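Local coordinates for protein 4-oxalocrotonate decarboxylase NahK (PDB 5D2J) that catalyses the metal-dependent decarboxylation of (3E)-2-oxohex-3-enedioate to 2-oxopent-4-enoate and carbon dioxide in the breakdown of aromatic hydrocarbons, at residues G33-D38 with P160-A165; E114-V119 with F236-G241. The protein carries 1 engineered substitution. All blocks are in the same frame, centred on the assembly; numbering follows the deposited sequence.

Contact 1: residues G33-D38 with P160-A165; sequences GKVTND and PISVVA. Engineered in segment 160-165: Pro-160 (natural residue Leu).
Ser-162 puts its hydroxyl into the turn formed by Lys-34, Val-35 and Thr-36, and three of the five pairs of touching residues meet at that oxygen. The backbone N of Thr-36 gives Ser-162 OG a weak hydrogen bond, long at 3.5 Å though reasonably straight at 157°. Carbon also packs against this oxygen: CB of Lys-34 lies 3.6 Å from Ser-162 OG, and CG2 of Thr-36 is 3.4 Å from it. Thr-36 OG1 is 3.2 Å from Ser-162 OG. The two hydroxyls share an outside partner, since Asp-159, the residue just before helix 160-165, is hydrogen-bonded through OD2 to Thr-36 and through OD1 to Ser-162. One carboxylate therefore ties the loop to the start of the helix.

Beyond the serine the contact is apolar. The CG2 methyls of Thr-36 and Ile-161 meet at 3.8 Å, the two side chains crossing at about a right angle, while Val-35 CG2 only just reaches Ala-165 CB. Serine and alanine are three positions apart, so they lie on one side of the short helix, turned to the loop. This is loop-on-helix packing: residues 33-38 belong to the connection between helices 12-27 and 44-60, and both helices touch the contact, the first at Val-35 and Ala-165, the second at Ile-161. Pro-160, an engineered residue, sits on Phe-44.

Second-shell bonds fix the turn. Asn-37 N bonds back to Lys-34 O, and the Lys-34 chain, extended until it bends at chi4 (61°), curls its NZ over the turn to Asn-37 OD1 at 2.6 Å and Thr-36 OG1 at 3.2 Å. Across the helix from the loop, Val-163 faces away and touches the bound hexanedioic acid.

Contact 2: residues E114-V119 with F236-G241; sequences EAEISV and FIMTGG. With MG (magnesium ion), chain C; 0L1 (hexanedioic acid), chain E.
Two antiparallel strands, 112-121 and 236-238, pair deep in the large mixed sheet and run from ordinary sheet bonding into the magnesium site of this FAA-hydrolase-type domain. Val-119 and Ile-237 form the hydrogen-bonded pair, with Ile-237 N to Val-119 O at 2.8 Å and the return bond from Val-119 N to Ile-237 O at 3.0 Å. Ser-118 and Met-238 make the neighbouring non-hydrogen-bonded pair, their CA atoms 4.3 Å apart. With its CG anti to the backbone N (chi1 175°), Phe-236 brings its ring against Ser-118, CZ lying 3.3 Å from Ser-118 OG, which is hydrogen-bonded to Thr-145. Replacing Phe-236 by alanine is likely to open a gap beside Ser-118 and leave Phe-173 without the ring it meets.

Beyond Met-238 the regular pairing gives way to a mixture of backbone, side-chain and water-mediated bonds. Ile-117 O accepts from both N and OG1 of Thr-239, the hydroxyl at 2.7 Å, and a water links Ile-117 N to Thr-239 OG1 and Gly-240 O. Glu-116 OE1 takes a weak bond from Gly-240 N, while its OE2 binds magnesium at 2.1 Å. Glu-114 OE1, Glu-147, two waters and hexanedioic acid O2 complete the six ligands. Because the acid coordinates through one carboxylate oxygen and its O1 accepts from a metal-bound water, the ion is likely to polarise this carboxylate, and a substrate bound in the same way would probably be affected likewise.

Overall arrangement
From the N terminus the chain passes through helix 12-27 into the loop 33-38, the first half of contact 1. Helix 44-60 and strand 65-71 follow, then residues 114-119 open contact 2 before contact 1 has closed. Strand 139-149 leads on to helix 160-165, which closes the first long loop; the second closes at 236-241, so the two loops cross rather than nest. Contact 1 fastens the N-terminal helical part to a short helix, whereas contact 2 joins strands of the large sheet. Their centres are 24 Å apart and they do not touch, but the hexanedioic acid lies between strand 112-121 and the face of helix 160-165 turned away from loop 33-38.

Contact 1: residues G33-D38 with P160-A165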
loop_
_atom_site.group_PDB
_atom_site.type_symbol
_atom_site.label_atom_id
_atom_site.label_comp_id
_atom_site.label_asym_id
_atom_site.label_seq_id
_atom_site.Cartn_x
_atom_site.Cartn_y
_atom_site.Cartn_z
ATOM N N GLY A 33 20.361 -4.393 -2.739
ATOM C CA GLY A 33 20.847 -3.449 -1.744
ATOM C C GLY A 33 20.000 -2.188 -1.817
ATOM O O GLY A 33 19.427 -1.893 -2.874
ATOM N N LYS A 34 19.897 -1.441 -0.717
ATOM C CA LYS A 34 19.097 -0.216 -0.764
ATOM C C LYS A 34 19.751 0.804 -1.694
ATOM O O LYS A 34 20.960 1.052 -1.618
ATOM C CB LYS A 34 18.801 0.354 0.636
ATOM C CG LYS A 34 19.955 1.015 1.355
ATOM C CD LYS A 34 19.504 1.554 2.707
ATOM C CE LYS A 34 20.676 2.106 3.515
ATOM N NZ LYS A 34 21.354 3.244 2.826
ATOM N N VAL A 35 18.953 1.374 -2.587
ATOM C CA VAL A 35 19.505 2.157 -3.695
ATOM C C VAL A 35 20.226 3.423 -3.248
ATOM O O VAL A 35 21.090 3.930 -3.961
ATOM C CB VAL A 35 18.444 2.466 -4.780
ATOM C CG1 VAL A 35 18.045 1.182 -5.493
ATOM C CG2 VAL A 35 17.216 3.160 -4.180
ATOM N N THR A 36 19.890 3.917 -2.061
ATOM C CA THR A 36 20.565 5.091 -1.513
ATOM C C THR A 36 22.003 4.794 -1.084
ATOM O O THR A 36 22.755 5.705 -0.737
ATOM C CB THR A 36 19.785 5.702 -0.337
ATOM O OG1 THR A 36 19.501 4.681 0.628
ATOM C CG2 THR A 36 18.477 6.297 -0.829
ATOM N N ASN A 37 22.389 3.523 -1.097
ATOM C CA ASN A 37 23.793 3.183 -0.883
ATOM C C ASN A 37 24.628 3.656 -2.066
ATOM O O ASN A 37 25.772 4.083 -1.907
ATOM C CB ASN A 37 23.971 1.672 -0.695
ATOM C CG ASN A 37 23.650 1.213 0.712
ATOM O OD1 ASN A 37 23.314 2.015 1.585
ATOM N ND2 ASN A 37 23.749 -0.092 0.939
ATOM N N ASP A 38 24.046 3.571 -3.255
ATOM C CA ASP A 38 24.733 3.975 -4.473
ATOM C C ASP A 38 24.443 5.436 -4.827
ATOM O O ASP A 38 25.257 6.099 -5.478
ATOM C CB ASP A 38 24.363 3.038 -5.629
ATOM C CG ASP A 38 25.273 1.818 -5.708
ATOM O OD1 ASP A 38 26.110 1.633 -4.798
ATOM O OD2 ASP A 38 25.143 1.038 -6.675
ATOM N N PRO A 160 13.317 5.379 4.020
ATOM C CA PRO A 160 12.039 5.682 3.350
ATOM C C PRO A 160 12.177 6.079 1.880
ATOM O O PRO A 160 11.282 5.796 1.085
ATOM C CB PRO A 160 11.487 6.865 4.159
ATOM C CG PRO A 160 12.682 7.488 4.781
ATOM C CD PRO A 160 13.596 6.336 5.106
ATOM N N ILE A 161 13.277 6.734 1.526
ATOM C CA ILE A 161 13.516 7.100 0.126
ATOM C C ILE A 161 13.643 5.851 -0.759
ATOM O O ILE A 161 12.986 5.749 -1.799
ATOM C CB ILE A 161 14.714 8.061 0.004
ATOM C CG1 ILE A 161 14.315 9.430 0.563
ATOM C CG2 ILE A 161 15.187 8.193 -1.440
ATOM C CD1 ILE A 161 15.459 10.404 0.706
ATOM N N SER A 162 14.449 4.887 -0.326
ATOM C CA SER A 162 14.555 3.620 -1.040
ATOM C C SER A 162 13.199 2.922 -1.117
ATOM O O SER A 162 12.838 2.347 -2.145
ATOM C CB SER A 162 15.585 2.705 -0.372
ATOM O OG SER A 162 16.886 3.266 -0.418
ATOM N N VAL A 163 12.440 2.980 -0.028
ATOM C CA VAL A 163 11.139 2.324 0.013
ATOM C C VAL A 163 10.156 2.942 -0.978
ATOM O O VAL A 163 9.421 2.222 -1.665
ATOM C CB VAL A 163 10.577 2.317 1.450
ATOM C CG1 VAL A 163 9.107 1.902 1.473
ATOM C CG2 VAL A 163 11.423 1.385 2.303
ATOM N N VAL A 164 10.155 4.271 -1.075
ATOM C CA VAL A 164 9.319 4.938 -2.078
ATOM C C VAL A 164 9.683 4.484 -3.488
ATOM O O VAL A 164 8.806 4.204 -4.306
ATOM C CB VAL A 164 9.421 6.470 -1.971
ATOM C CG1 VAL A 164 8.805 7.136 -3.194
ATOM C CG2 VAL A 164 8.718 6.941 -0.712
ATOM N N ALA A 165 10.980 4.394 -3.757
ATOM C CA ALA A 165 11.459 3.983 -5.072
ATOM C C ALA A 165 11.020 2.553 -5.396
ATOM O O ALA A 165 10.829 2.205 -6.562
ATOM C CB ALA A 165 12.970 4.106 -5.131
#

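Contact 2: residues E114-V119 with F236-G241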
loop_
_atom_site.group_PDB
_atom_site.type_symbol
_atom_site.label_atom_id
_atom_site.label_comp_id
_atom_site.label_asym_id
_atom_site.label_seq_id
_atom_site.Cartn_x
_atom_site.Cartn_y
_atom_site.Cartn_z
ATOM N N GLU A 114 -0.720 -7.385 6.366
ATOM C CA GLU A 114 -1.279 -6.317 7.199
ATOM C C GLU A 114 -2.754 -6.272 6.868
ATOM O O GLU A 114 -3.116 -6.326 5.692
ATOM C CB GLU A 114 -0.763 -4.939 6.770
ATOM C CG GLU A 114 0.721 -4.694 6.728
ATOM C CD GLU A 114 1.032 -3.271 6.268
ATOM O OE1 GLU A 114 0.863 -2.960 5.057
ATOM O OE2 GLU A 114 1.429 -2.456 7.125
ATOM N N ALA A 115 -3.607 -6.115 7.876
ATOM C CA ALA A 115 -5.035 -5.884 7.604
ATOM C C ALA A 115 -5.299 -4.391 7.414
ATOM O O ALA A 115 -4.753 -3.568 8.148
ATOM C CB ALA A 115 -5.880 -6.422 8.728
ATOM N N GLU A 116 -6.106 -4.035 6.413
ATOM C CA GLU A 116 -6.390 -2.637 6.112
ATOM C C GLU A 116 -7.852 -2.494 5.723
ATOM O O GLU A 116 -8.562 -3.497 5.576
ATOM C CB GLU A 116 -5.492 -2.130 4.969
ATOM C CG GLU A 116 -4.031 -2.559 5.108
ATOM C CD GLU A 116 -3.057 -1.710 4.311
ATOM O OE1 GLU A 116 -3.483 -0.726 3.672
ATOM O OE2 GLU A 116 -1.845 -2.026 4.345
ATOM N N ILE A 117 -8.306 -1.252 5.564
ATOM C CA ILE A 117 -9.625 -1.006 4.987
ATOM C C ILE A 117 -9.409 -0.137 3.757
ATOM O O ILE A 117 -8.609 0.806 3.782
ATOM C CB ILE A 117 -10.635 -0.382 6.007
ATOM C CG1 ILE A 117 -12.057 -0.384 5.432
ATOM C CG2 ILE A 117 -10.212 1.026 6.457
ATOM C CD1 ILE A 117 -12.641 -1.787 5.260
ATOM N N SER A 118 -10.056 -0.500 2.653
ATOM C CA SER A 118 -9.888 0.237 1.412
ATOM C C SER A 118 -11.177 0.977 1.107
ATOM O O SER A 118 -12.234 0.651 1.659
ATOM C CB SER A 118 -9.564 -0.718 0.266
ATOM O OG SER A 118 -8.326 -1.377 0.490
ATOM N N VAL A 119 -11.083 1.976 0.235
ATOM C CA VAL A 119 -12.271 2.651 -0.269
ATOM C C VAL A 119 -12.190 2.700 -1.784
ATOM O O VAL A 119 -11.103 2.600 -2.365
ATOM C CB VAL A 119 -12.420 4.096 0.274
ATOM C CG1 VAL A 119 -12.621 4.103 1.791
ATOM C CG2 VAL A 119 -11.216 4.960 -0.145
ATOM N N PHE A 236 -9.454 2.759 -6.366
ATOM C CA PHE A 236 -9.375 1.895 -5.188
ATOM C C PHE A 236 -8.197 2.392 -4.358
ATOM O O PHE A 236 -7.105 2.576 -4.882
ATOM C CB PHE A 236 -9.162 0.459 -5.664
ATOM C CG PHE A 236 -8.948 -0.544 -4.569
ATOM C CD1 PHE A 236 -10.028 -1.116 -3.911
ATOM C CD2 PHE A 236 -7.673 -0.975 -4.253
ATOM C CE1 PHE A 236 -9.831 -2.071 -2.927
ATOM C CE2 PHE A 236 -7.465 -1.930 -3.267
ATOM C CZ PHE A 236 -8.549 -2.472 -2.595
ATOM N N ILE A 237 -8.420 2.648 -3.071
ATOM C CA ILE A 237 -7.346 3.150 -2.217
ATOM C C ILE A 237 -7.205 2.312 -0.958
ATOM O O ILE A 237 -8.142 2.225 -0.174
ATOM C CB ILE A 237 -7.622 4.594 -1.756
ATOM C CG1 ILE A 237 -7.898 5.512 -2.953
ATOM C CG2 ILE A 237 -6.442 5.111 -0.927
ATOM C CD1 ILE A 237 -8.413 6.921 -2.539
ATOM N N MET A 238 -6.036 1.712 -0.758
ATOM C CA MET A 238 -5.755 0.969 0.472
ATOM C C MET A 238 -5.184 1.942 1.484
ATOM O O MET A 238 -4.081 2.456 1.304
ATOM C CB MET A 238 -4.765 -0.163 0.207
ATOM C CG MET A 238 -5.326 -1.255 -0.668
ATOM S SD MET A 238 -4.187 -2.638 -0.786
ATOM C CE MET A 238 -3.908 -2.922 0.953
ATOM N N THR A 239 -5.934 2.201 2.554
ATOM C CA THR A 239 -5.637 3.372 3.379
ATOM C C THR A 239 -4.518 3.259 4.403
ATOM O O THR A 239 -4.064 4.285 4.917
ATOM C CB THR A 239 -6.898 3.949 4.055
ATOM O OG1 THR A 239 -7.483 2.964 4.916
ATOM C CG2 THR A 239 -7.924 4.369 2.995
ATOM N N GLY A 240 -4.078 2.039 4.703
ATOM C CA GLY A 240 -2.968 1.849 5.627
ATOM C C GLY A 240 -3.130 0.696 6.606
ATOM O O GLY A 240 -4.237 0.207 6.831
ATOM N N GLY A 241 -2.018 0.263 7.197
ATOM C CA GLY A 241 -2.049 -0.861 8.120
ATOM C C GLY A 241 -2.815 -0.593 9.409
ATOM O O GLY A 241 -2.474 0.316 10.176
HETATM MG MG MG C . 0.044 -1.397 3.783
HETATM O O1 0L1 E . 2.800 0.512 5.065
HETATM C C2 0L1 E . 2.984 0.013 3.919
HETATM O O2 0L1 E . 2.038 -0.594 3.345
HETATM C C3 0L1 E . 4.333 0.145 3.238
HETATM C C4 0L1 E . 5.436 -0.341 4.159
HETATM C C5 0L1 E . 6.753 -0.297 3.415
HETATM C C6 0L1 E . 7.912 -0.622 4.338
HETATM C C7 0L1 E . 7.968 -2.103 4.653
HETATM O O4 0L1 E . 8.158 -2.937 3.726
HETATM O O3 0L1 E . 7.846 -2.511 5.844
HETATM O O HOH W 1 0.378 -0.191 5.544
HETATM O O HOH W 2 -1.120 0.133 2.764
HETATM O O HOH W 3 -6.738 0.835 6.487
#